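Local coordinates for protein predicted acyltransferase with acyl-CoA N-acyltransferase domain (Escherichia coli, PDB 4RS2) that binds coenzyme A and probably transfers acyl groups as a GNAT-family N-acyltransferase, and on overexpression suppresses silencing by small RNAs, at residues E83-A91 with L116-T126. Sequence-based numbering, arbitrary orientation.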
loop_
_atom_site.group_PDB
_atom_site.type_symbol
_atom_site.label_atom_id
_atom_site.label_comp_id
_atom_site.label_asym_id
_atom_site.label_seq_id
_atom_site.Cartn_x
_atom_site.Cartn_y
_atom_site.Cartn_z
ATOM N N GLU A 83 17.940 -10.023 -0.996
ATOM C CA GLU A 83 17.379 -11.126 -1.761
ATOM C C GLU A 83 15.883 -10.988 -1.981
ATOM O O GLU A 83 15.157 -10.405 -1.152
ATOM C CB GLU A 83 17.689 -12.458 -1.079
ATOM C CG GLU A 83 19.171 -12.824 -1.062
ATOM C CD GLU A 83 19.771 -13.003 -2.451
ATOM O OE1 GLU A 83 19.062 -12.802 -3.459
ATOM O OE2 GLU A 83 20.966 -13.347 -2.539
ATOM N N ASP A 84 15.430 -11.537 -3.110
ATOM C CA ASP A 84 14.023 -11.501 -3.494
ATOM C C ASP A 84 13.313 -12.719 -2.945
ATOM O O ASP A 84 13.557 -13.838 -3.392
ATOM C CB ASP A 84 13.921 -11.493 -5.023
ATOM C CG ASP A 84 12.506 -11.613 -5.527
ATOM O OD1 ASP A 84 11.542 -11.510 -4.722
ATOM O OD2 ASP A 84 12.364 -11.803 -6.766
ATOM N N LEU A 85 12.451 -12.473 -1.960
ATOM C CA LEU A 85 11.637 -13.497 -1.310
ATOM C C LEU A 85 10.145 -13.326 -1.645
ATOM O O LEU A 85 9.281 -13.851 -0.949
ATOM C CB LEU A 85 11.813 -13.385 0.204
ATOM C CG LEU A 85 13.222 -13.448 0.774
ATOM C CD1 LEU A 85 13.146 -13.241 2.288
ATOM C CD2 LEU A 85 13.900 -14.758 0.404
ATOM N N GLN A 86 9.850 -12.570 -2.691
ATOM C CA GLN A 86 8.478 -12.319 -3.105
ATOM C C GLN A 86 7.733 -11.530 -2.025
ATOM O O GLN A 86 6.620 -11.850 -1.668
ATOM C CB GLN A 86 7.758 -13.632 -3.448
ATOM C CG GLN A 86 8.507 -14.455 -4.487
ATOM C CD GLN A 86 8.584 -13.753 -5.828
ATOM O OE1 GLN A 86 7.581 -13.241 -6.328
ATOM N NE2 GLN A 86 9.769 -13.742 -6.431
ATOM N N TRP A 87 8.406 -10.503 -1.520
ATOM C CA TRP A 87 7.819 -9.549 -0.595
ATOM C C TRP A 87 7.578 -8.214 -1.311
ATOM O O TRP A 87 8.283 -7.871 -2.268
ATOM C CB TRP A 87 8.737 -9.277 0.599
ATOM C CG TRP A 87 8.850 -10.354 1.596
ATOM C CD1 TRP A 87 8.720 -11.704 1.396
ATOM C CD2 TRP A 87 9.234 -10.183 2.966
ATOM N NE1 TRP A 87 8.961 -12.377 2.570
ATOM C CE2 TRP A 87 9.268 -11.473 3.554
ATOM C CE3 TRP A 87 9.493 -9.074 3.759
ATOM C CZ2 TRP A 87 9.572 -11.671 4.902
ATOM C CZ3 TRP A 87 9.775 -9.264 5.128
ATOM C CH2 TRP A 87 9.818 -10.561 5.674
ATOM N N VAL A 88 6.606 -7.466 -0.802
ATOM C CA VAL A 88 6.297 -6.129 -1.331
ATOM C C VAL A 88 6.089 -5.158 -0.190
ATOM O O VAL A 88 5.822 -5.576 0.943
ATOM C CB VAL A 88 5.048 -6.113 -2.215
ATOM C CG1 VAL A 88 5.278 -6.908 -3.487
ATOM C CG2 VAL A 88 3.842 -6.602 -1.417
ATOM N N GLY A 89 6.266 -3.869 -0.498
ATOM C CA GLY A 89 5.990 -2.777 0.416
ATOM C C GLY A 89 4.707 -2.062 -0.044
ATOM O O GLY A 89 4.536 -1.774 -1.237
ATOM N N MET A 90 3.793 -1.807 0.883
ATOM C CA MET A 90 2.542 -1.130 0.579
ATOM C C MET A 90 2.665 0.368 0.815
ATOM O O MET A 90 3.044 0.785 1.897
ATOM C CB MET A 90 1.439 -1.709 1.475
ATOM C CG MET A 90 0.066 -1.169 1.199
ATOM S SD MET A 90 -1.192 -2.068 2.124
ATOM C CE MET A 90 -0.987 -1.358 3.734
ATOM N N ALA A 91 2.374 1.165 -0.209
ATOM C CA ALA A 91 2.423 2.617 -0.152
ATOM C C ALA A 91 2.219 3.151 -1.538
ATOM O O ALA A 91 2.727 2.574 -2.496
ATOM C CB ALA A 91 3.783 3.119 0.355
ATOM N N LEU A 116 -2.338 -10.421 -3.689
ATOM C CA LEU A 116 -0.911 -10.736 -3.607
ATOM C C LEU A 116 -0.702 -12.200 -3.197
ATOM O O LEU A 116 0.151 -12.888 -3.749
ATOM C CB LEU A 116 -0.199 -9.760 -2.695
ATOM C CG LEU A 116 -0.122 -8.352 -3.250
ATOM C CD1 LEU A 116 0.140 -7.408 -2.119
ATOM C CD2 LEU A 116 0.936 -8.198 -4.338
ATOM N N ASN A 117 -1.503 -12.667 -2.245
ATOM C CA ASN A 117 -1.412 -14.055 -1.833
ATOM C C ASN A 117 -1.738 -14.973 -2.981
ATOM O O ASN A 117 -1.040 -15.982 -3.199
ATOM C CB ASN A 117 -2.382 -14.319 -0.687
ATOM C CG ASN A 117 -2.334 -15.759 -0.198
ATOM O OD1 ASN A 117 -1.293 -16.239 0.229
ATOM N ND2 ASN A 117 -3.462 -16.445 -0.267
ATOM N N GLU A 118 -2.826 -14.648 -3.685
ATOM C CA GLU A 118 -3.289 -15.403 -4.864
ATOM C C GLU A 118 -2.190 -15.542 -5.896
ATOM O O GLU A 118 -2.059 -16.594 -6.527
ATOM C CB GLU A 118 -4.507 -14.690 -5.480
ATOM C CG GLU A 118 -5.056 -15.190 -6.807
ATOM C CD GLU A 118 -6.116 -14.248 -7.360
ATOM O OE1 GLU A 118 -6.362 -13.171 -6.754
ATOM O OE2 GLU A 118 -6.711 -14.559 -8.410
ATOM N N PHE A 119 -1.409 -14.480 -6.072
ATOM C CA PHE A 119 -0.331 -14.476 -7.051
ATOM C C PHE A 119 1.044 -14.882 -6.520
ATOM O O PHE A 119 2.044 -14.682 -7.195
ATOM C CB PHE A 119 -0.351 -13.186 -7.863
ATOM C CG PHE A 119 -1.615 -13.039 -8.699
ATOM C CD1 PHE A 119 -1.930 -13.982 -9.674
ATOM C CD2 PHE A 119 -2.492 -11.982 -8.496
ATOM C CE1 PHE A 119 -3.085 -13.870 -10.434
ATOM C CE2 PHE A 119 -3.645 -11.858 -9.254
ATOM C CZ PHE A 119 -3.946 -12.800 -10.222
ATOM N N GLY A 120 1.100 -15.478 -5.330
ATOM C CA GLY A 120 2.347 -16.092 -4.863
ATOM C C GLY A 120 3.293 -15.282 -3.980
ATOM O O GLY A 120 4.392 -15.736 -3.674
ATOM N N TYR A 121 2.886 -14.084 -3.569
ATOM C CA TYR A 121 3.708 -13.266 -2.689
ATOM C C TYR A 121 3.588 -13.779 -1.259
ATOM O O TYR A 121 2.586 -14.409 -0.884
ATOM C CB TYR A 121 3.304 -11.794 -2.799
ATOM C CG TYR A 121 3.721 -11.256 -4.126
ATOM C CD1 TYR A 121 2.981 -11.506 -5.247
ATOM C CD2 TYR A 121 4.910 -10.551 -4.259
ATOM C CE1 TYR A 121 3.398 -11.051 -6.503
ATOM C CE2 TYR A 121 5.339 -10.100 -5.491
ATOM C CZ TYR A 121 4.576 -10.332 -6.600
ATOM O OH TYR A 121 5.008 -9.872 -7.820
ATOM N N ALA A 122 4.629 -13.528 -0.473
ATOM C CA ALA A 122 4.726 -14.082 0.872
ATOM C C ALA A 122 4.523 -13.133 2.029
ATOM O O ALA A 122 4.208 -13.596 3.124
ATOM C CB ALA A 122 6.059 -14.775 1.033
ATOM N N ALA A 123 4.774 -11.840 1.825
ATOM C CA ALA A 123 4.668 -10.868 2.892
ATOM C C ALA A 123 4.570 -9.446 2.341
ATOM O O ALA A 123 5.060 -9.161 1.253
ATOM C CB ALA A 123 5.845 -10.971 3.841
ATOM N N VAL A 124 4.010 -8.580 3.167
ATOM C CA VAL A 124 3.817 -7.189 2.855
ATOM C C VAL A 124 4.327 -6.347 4.000
ATOM O O VAL A 124 3.976 -6.601 5.149
ATOM C CB VAL A 124 2.332 -6.858 2.631
ATOM C CG1 VAL A 124 2.216 -5.379 2.256
ATOM C CG2 VAL A 124 1.774 -7.732 1.520
ATOM N N VAL A 125 5.185 -5.389 3.701
ATOM C CA VAL A 125 5.613 -4.432 4.737
ATOM C C VAL A 125 4.974 -3.088 4.447
ATOM O O VAL A 125 4.534 -2.829 3.305
ATOM C CB VAL A 125 7.156 -4.281 4.841
ATOM C CG1 VAL A 125 7.788 -5.619 5.116
ATOM C CG2 VAL A 125 7.764 -3.672 3.577
ATOM N N THR A 126 4.928 -2.244 5.462
ATOM C CA THR A 126 4.453 -0.887 5.277
ATOM C C THR A 126 5.014 -0.012 6.392
ATOM O O THR A 126 5.509 -0.505 7.415
ATOM C CB THR A 126 2.908 -0.803 5.227
ATOM O OG1 THR A 126 2.500 0.430 4.626
ATOM C CG2 THR A 126 2.283 -0.921 6.654
#
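W87 spreads its indole over A123: the methyl CB sits 3.5 Å from the centroid of the five-membered ring, 10° off its normal, a CH-pi contact, while L85 CD1 lies over the rim of the opposite face. A chi1 of -73° carries the indole across the second strand, W87 CE3 coming 4.1 Å from V125 CG1. Beneath, the parallel strands 87-91 and 123-126 are joined by V88 N to A123 O, V125 N to V88 O (2.8 Å) and M90 N to V125 O (2.7 Å); A123 N is buried and lacks a partner. On the face of V88, V124, M90 and T126, V88 CG2 packs on the adjoining methyls V124 CG2 and L116 CD1, and V88 CG1 on Y121 CD2 (3.7 Å). There chi1 of -161° swings T126 OG1 beside its own carbonyl carbon, to donate to M90 O at 2.8 Å. Packing slackens toward solvent, where Q86 OE1 lies 3.9 Å above the rim of the Y121 ring, though Q86 O takes A122 N in a nearly straight bond. A Schellman motif at G120 ends helix 104-118 and turns the chain into strand 123-127, second strand of this GNAT beta-alpha-beta unit. Backbone bonds thus set the strand pairing and apolar side chains fill both faces, T126 OG1 to M90 O being the one side-chain hydrogen bond between the strands.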